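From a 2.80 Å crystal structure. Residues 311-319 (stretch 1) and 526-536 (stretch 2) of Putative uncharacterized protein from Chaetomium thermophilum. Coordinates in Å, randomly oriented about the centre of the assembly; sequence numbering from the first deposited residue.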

ATOM      1  N   MET A 311      -4.973 -32.309 -13.825  1.00 16.03           N
ATOM      2  CA  MET A 311      -4.345 -31.788 -15.032  1.00 15.53           C
ATOM      3  C   MET A 311      -4.305 -32.847 -16.127  1.00 15.06           C
ATOM      4  O   MET A 311      -4.617 -32.559 -17.289  1.00 14.78           O
ATOM      5  CB  MET A 311      -2.943 -31.278 -14.708  1.00 15.84           C
ATOM      6  CG  MET A 311      -2.941 -30.197 -13.637  1.00 22.13           C
ATOM      7  SD  MET A 311      -1.291 -29.690 -13.150  1.00 22.76           S
ATOM      8  CE  MET A 311      -0.835 -28.773 -14.594  1.00 24.35           C
ATOM      9  N   ARG A 312      -3.953 -34.084 -15.770  1.00 15.39           N
ATOM     10  CA  ARG A 312      -3.949 -35.165 -16.753  1.00 17.44           C
ATOM     11  C   ARG A 312      -5.309 -35.304 -17.426  1.00 17.03           C
ATOM     12  O   ARG A 312      -5.397 -35.438 -18.651  1.00 16.90           O
ATOM     13  CB  ARG A 312      -3.548 -36.481 -16.088  1.00 18.82           C
ATOM     14  CG  ARG A 312      -2.054 -36.639 -15.881  1.00 19.37           C
ATOM     15  CD  ARG A 312      -1.686 -38.092 -15.632  1.00 19.75           C
ATOM     16  NE  ARG A 312      -2.015 -38.941 -16.772  1.00 19.52           N
ATOM     17  CZ  ARG A 312      -1.824 -40.255 -16.803  1.00 20.51           C
ATOM     18  NH1 ARG A 312      -1.304 -40.880 -15.755  1.00 21.55           N
ATOM     19  NH2 ARG A 312      -2.154 -40.947 -17.886  1.00 20.43           N
ATOM     20  N   LEU A 313      -6.384 -35.282 -16.634  1.00 13.65           N
ATOM     21  CA  LEU A 313      -7.725 -35.344 -17.204  1.00 13.77           C
ATOM     22  C   LEU A 313      -7.966 -34.182 -18.155  1.00 13.56           C
ATOM     23  O   LEU A 313      -8.627 -34.342 -19.188  1.00 13.61           O
ATOM     24  CB  LEU A 313      -8.776 -35.342 -16.092  1.00 14.38           C
ATOM     25  CG  LEU A 313      -8.762 -36.508 -15.101  1.00 14.83           C
ATOM     26  CD1 LEU A 313      -9.952 -36.403 -14.160  1.00 22.95           C
ATOM     27  CD2 LEU A 313      -8.765 -37.843 -15.820  1.00 14.76           C
ATOM     28  N   VAL A 314      -7.438 -33.003 -17.825  1.00 13.47           N
ATOM     29  CA  VAL A 314      -7.593 -31.870 -18.732  1.00 13.35           C
ATOM     30  C   VAL A 314      -6.837 -32.106 -20.035  1.00 13.09           C
ATOM     31  O   VAL A 314      -7.255 -31.618 -21.091  1.00 13.14           O
ATOM     32  CB  VAL A 314      -7.144 -30.568 -18.049  1.00 13.45           C
ATOM     33  CG1 VAL A 314      -7.185 -29.398 -19.035  1.00 13.38           C
ATOM     34  CG2 VAL A 314      -8.020 -30.277 -16.844  1.00 13.94           C
ATOM     35  N   GLN A 315      -5.725 -32.846 -19.998  1.00 14.53           N
ATOM     36  CA  GLN A 315      -4.929 -33.051 -21.207  1.00 17.04           C
ATOM     37  C   GLN A 315      -5.340 -34.286 -21.999  1.00 21.14           C
ATOM     38  O   GLN A 315      -4.877 -34.451 -23.134  1.00 20.58           O
ATOM     39  CB  GLN A 315      -3.433 -33.157 -20.882  1.00 16.59           C
ATOM     40  CG  GLN A 315      -3.018 -32.501 -19.588  1.00 15.78           C
ATOM     41  CD  GLN A 315      -1.543 -32.174 -19.528  1.00 14.44           C
ATOM     42  OE1 GLN A 315      -1.152 -31.120 -19.026  1.00 13.72           O
ATOM     43  NE2 GLN A 315      -0.711 -33.087 -20.013  1.00 14.44           N
ATOM     44  N   THR A 316      -6.186 -35.156 -21.443  1.00 22.51           N
ATOM     45  CA  THR A 316      -6.701 -36.278 -22.222  1.00 28.60           C
ATOM     46  C   THR A 316      -7.622 -35.832 -23.348  1.00 31.11           C
ATOM     47  O   THR A 316      -8.007 -36.666 -24.174  1.00 32.14           O
ATOM     48  CB  THR A 316      -7.457 -37.266 -21.324  1.00 31.69           C
ATOM     49  OG1 THR A 316      -8.480 -36.577 -20.590  1.00 31.52           O
ATOM     50  CG2 THR A 316      -6.507 -37.961 -20.361  1.00 32.55           C
ATOM     51  N   SER A 317      -7.978 -34.545 -23.401  1.00 59.69           N
ATOM     52  CA  SER A 317      -8.910 -34.056 -24.414  1.00 65.61           C
ATOM     53  C   SER A 317      -8.511 -34.510 -25.811  1.00 72.89           C
ATOM     54  O   SER A 317      -9.361 -34.932 -26.604  1.00 73.77           O
ATOM     55  CB  SER A 317      -8.983 -32.532 -24.348  1.00 63.92           C
ATOM     56  OG  SER A 317      -9.317 -32.109 -23.038  1.00 63.06           O
ATOM     57  N   ALA A 318      -7.222 -34.427 -26.134  1.00 80.63           N
ATOM     58  CA  ALA A 318      -6.727 -34.898 -27.420  1.00 86.07           C
ATOM     59  C   ALA A 318      -6.620 -36.415 -27.492  1.00 92.08           C
ATOM     60  O   ALA A 318      -6.217 -36.941 -28.536  1.00 83.00           O
ATOM     61  CB  ALA A 318      -5.363 -34.270 -27.714  1.00 81.46           C
ATOM     62  N   GLY A 319      -6.967 -37.126 -26.424  1.00 61.19           N
ATOM     63  CA  GLY A 319      -6.886 -38.574 -26.407  1.00 64.07           C
ATOM     64  C   GLY A 319      -7.887 -39.233 -27.336  1.00 63.41           C
ATOM     65  O   GLY A 319      -8.738 -38.564 -27.924  1.00 61.46           O
ATOM     66  N   ASP A 526       4.700 -43.626 -22.027  1.00 55.92           N
ATOM     67  CA  ASP A 526       4.254 -42.741 -20.955  1.00 52.21           C
ATOM     68  C   ASP A 526       2.953 -42.063 -21.371  1.00 44.83           C
ATOM     69  O   ASP A 526       2.949 -41.192 -22.246  1.00 41.89           O
ATOM     70  CB  ASP A 526       5.336 -41.711 -20.645  1.00 53.10           C
ATOM     71  CG  ASP A 526       5.214 -41.138 -19.246  1.00 53.08           C
ATOM     72  OD1 ASP A 526       4.092 -41.138 -18.697  1.00 53.01           O
ATOM     73  OD2 ASP A 526       6.243 -40.688 -18.695  1.00 53.15           O
ATOM     74  N   ALA A 527       1.844 -42.466 -20.746  1.00 27.88           N
ATOM     75  CA  ALA A 527       0.543 -41.916 -21.109  1.00 26.22           C
ATOM     76  C   ALA A 527       0.460 -40.429 -20.786  1.00 23.92           C
ATOM     77  O   ALA A 527      -0.085 -39.643 -21.572  1.00 22.40           O
ATOM     78  CB  ALA A 527      -0.566 -42.681 -20.388  1.00 27.18           C
ATOM     79  N   GLN A 528       0.992 -40.025 -19.632  1.00 44.84           N
ATOM     80  CA  GLN A 528       0.956 -38.617 -19.249  1.00 40.18           C
ATOM     81  C   GLN A 528       1.706 -37.758 -20.262  1.00 38.81           C
ATOM     82  O   GLN A 528       1.190 -36.738 -20.739  1.00 37.76           O
ATOM     83  CB  GLN A 528       1.546 -38.457 -17.846  1.00 39.41           C
ATOM     84  CG  GLN A 528       1.575 -37.032 -17.326  1.00 38.60           C
ATOM     85  CD  GLN A 528       2.754 -36.242 -17.854  1.00 39.26           C
ATOM     86  OE1 GLN A 528       2.584 -35.318 -18.651  1.00 38.00           O
ATOM     87  NE2 GLN A 528       3.958 -36.603 -17.416  1.00 41.05           N
ATOM     88  N   LEU A 529       2.927 -38.163 -20.611  1.00 30.26           N
ATOM     89  CA  LEU A 529       3.748 -37.355 -21.506  1.00 29.58           C
ATOM     90  C   LEU A 529       3.160 -37.313 -22.912  1.00 27.80           C
ATOM     91  O   LEU A 529       3.208 -36.273 -23.581  1.00 26.41           O
ATOM     92  CB  LEU A 529       5.177 -37.904 -21.526  1.00 32.37           C
ATOM     93  CG  LEU A 529       6.330 -36.911 -21.690  1.00 32.84           C
ATOM     94  CD1 LEU A 529       6.303 -35.812 -20.633  1.00 31.53           C
ATOM     95  CD2 LEU A 529       7.651 -37.661 -21.625  1.00 35.74           C
ATOM     96  N   SER A 530       2.592 -38.427 -23.379  1.00 25.28           N
ATOM     97  CA  SER A 530       1.972 -38.432 -24.700  1.00 24.48           C
ATOM     98  C   SER A 530       0.698 -37.598 -24.721  1.00 22.34           C
ATOM     99  O   SER A 530       0.377 -36.982 -25.744  1.00 21.51           O
ATOM    100  CB  SER A 530       1.677 -39.865 -25.140  1.00 26.85           C
ATOM    101  OG  SER A 530       0.764 -40.486 -24.257  1.00 28.08           O
ATOM    102  N   SER A 531      -0.037 -37.562 -23.608  1.00 25.58           N
ATOM    103  CA  SER A 531      -1.185 -36.667 -23.519  1.00 24.56           C
ATOM    104  C   SER A 531      -0.736 -35.213 -23.584  1.00 22.51           C
ATOM    105  O   SER A 531      -1.329 -34.397 -24.300  1.00 21.31           O
ATOM    106  CB  SER A 531      -1.964 -36.935 -22.231  1.00 25.78           C
ATOM    107  OG  SER A 531      -1.248 -36.465 -21.101  1.00 26.62           O
ATOM    108  N   ALA A 532       0.316 -34.868 -22.837  1.00 29.80           N
ATOM    109  CA  ALA A 532       0.871 -33.523 -22.935  1.00 29.03           C
ATOM    110  C   ALA A 532       1.258 -33.200 -24.371  1.00 28.57           C
ATOM    111  O   ALA A 532       1.025 -32.082 -24.854  1.00 29.28           O
ATOM    112  CB  ALA A 532       2.079 -33.383 -22.010  1.00 29.37           C
ATOM    113  N   MET A 533       1.834 -34.175 -25.077  1.00 22.77           N
ATOM    114  CA  MET A 533       2.256 -33.942 -26.454  1.00 22.19           C
ATOM    115  C   MET A 533       1.062 -33.670 -27.362  1.00 21.38           C
ATOM    116  O   MET A 533       1.062 -32.695 -28.119  1.00 20.80           O
ATOM    117  CB  MET A 533       3.063 -35.135 -26.963  1.00 23.98           C
ATOM    118  CG  MET A 533       4.553 -34.980 -26.752  1.00 25.35           C
ATOM    119  SD  MET A 533       5.508 -36.226 -27.622  1.00 28.75           S
ATOM    120  CE  MET A 533       5.420 -37.589 -26.464  1.00 30.13           C
ATOM    121  N   THR A 534       0.034 -34.519 -27.311  1.00 21.72           N
ATOM    122  CA  THR A 534      -1.131 -34.285 -28.162  1.00 22.01           C
ATOM    123  C   THR A 534      -1.781 -32.941 -27.842  1.00 19.35           C
ATOM    124  O   THR A 534      -2.154 -32.187 -28.752  1.00 19.98           O
ATOM    125  CB  THR A 534      -2.144 -35.421 -28.009  1.00 22.96           C
ATOM    126  OG1 THR A 534      -2.525 -35.556 -26.634  1.00 24.15           O
ATOM    127  CG2 THR A 534      -1.558 -36.732 -28.500  1.00 24.27           C
ATOM    128  N   PHE A 535      -1.912 -32.624 -26.553  1.00 12.68           N
ATOM    129  CA  PHE A 535      -2.451 -31.331 -26.140  1.00 11.89           C
ATOM    130  C   PHE A 535      -1.680 -30.185 -26.786  1.00 11.38           C
ATOM    131  O   PHE A 535      -2.265 -29.299 -27.422  1.00 11.05           O
ATOM    132  CB  PHE A 535      -2.397 -31.236 -24.614  1.00 11.94           C
ATOM    133  CG  PHE A 535      -3.149 -30.070 -24.036  1.00 11.48           C
ATOM    134  CD1 PHE A 535      -2.546 -28.832 -23.913  1.00 11.08           C
ATOM    135  CD2 PHE A 535      -4.446 -30.224 -23.580  1.00 11.68           C
ATOM    136  CE1 PHE A 535      -3.230 -27.766 -23.365  1.00 10.96           C
ATOM    137  CE2 PHE A 535      -5.133 -29.162 -23.033  1.00 11.53           C
ATOM    138  CZ  PHE A 535      -4.525 -27.932 -22.925  1.00 11.22           C
ATOM    139  N   ILE A 536      -0.352 -30.194 -26.644  1.00 11.51           N
ATOM    140  CA  ILE A 536       0.456 -29.120 -27.218  1.00 11.18           C
ATOM    141  C   ILE A 536       0.304 -29.082 -28.733  1.00 11.22           C
ATOM    142  O   ILE A 536       0.269 -28.007 -29.338  1.00 10.95           O
ATOM    143  CB  ILE A 536       1.926 -29.278 -26.789  1.00 11.52           C
ATOM    144  CG1 ILE A 536       2.091 -28.795 -25.347  1.00 11.40           C
ATOM    145  CG2 ILE A 536       2.862 -28.497 -27.716  1.00 11.44           C
ATOM    146  CD1 ILE A 536       3.412 -29.155 -24.719  1.00 11.95           C
TER

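How do the two backbones meet? The helix holding 311-315 and the helix 527-536 run in broadly the same direction, with 49° between them and a closest axial approach of 9.3 Å. R312 lies beside Q528 at one end of the contact, and A318 lies beside T534 at the other. No hydrogen bond joins the stretches, so side-chain packing makes the contact.

What fills the space between the helices? Q315 points toward the second helix and sits as a knob among Q528, S531, A532 and F535. Its chi1 of -24° lies between wells, while chi2 is t, extending the chain so that its amide reaches over A532, with NE2 3.4 Å from A532 CB. OE1 is hydrogen-bonded elsewhere in the structure. F535, with chi1 t, brings its ring beside the Q315 backbone: F535 CD2 is 3.7 Å from Q315 CA, a nonpolar contact.

How does R312 reach across when its CA-to-CB bond points sideways? With chi1 m, chi2 t and chi3 p, the side chain carries its end to the start of the second helix. R312 NH2 lies 3.4 Å from A527 CB, and one guanidinium face covers Q528 N. NH1 and NH2 are hydrogen-bonded elsewhere in the structure; across this contact the side chain only packs.

Where do the hydroxyls at the interface find their partners? S531 and T534 both point toward stretch 1, and with chi1 p their hydroxyls face the contact while bonding within their own helix: S531 OG donates to Q528 O at a very short 2.5 Å, and T534 OG1 to S531 O at 2.9 Å. A318 offers only a methyl side chain, so its CB simply packs 3.3 Å from T534 OG1.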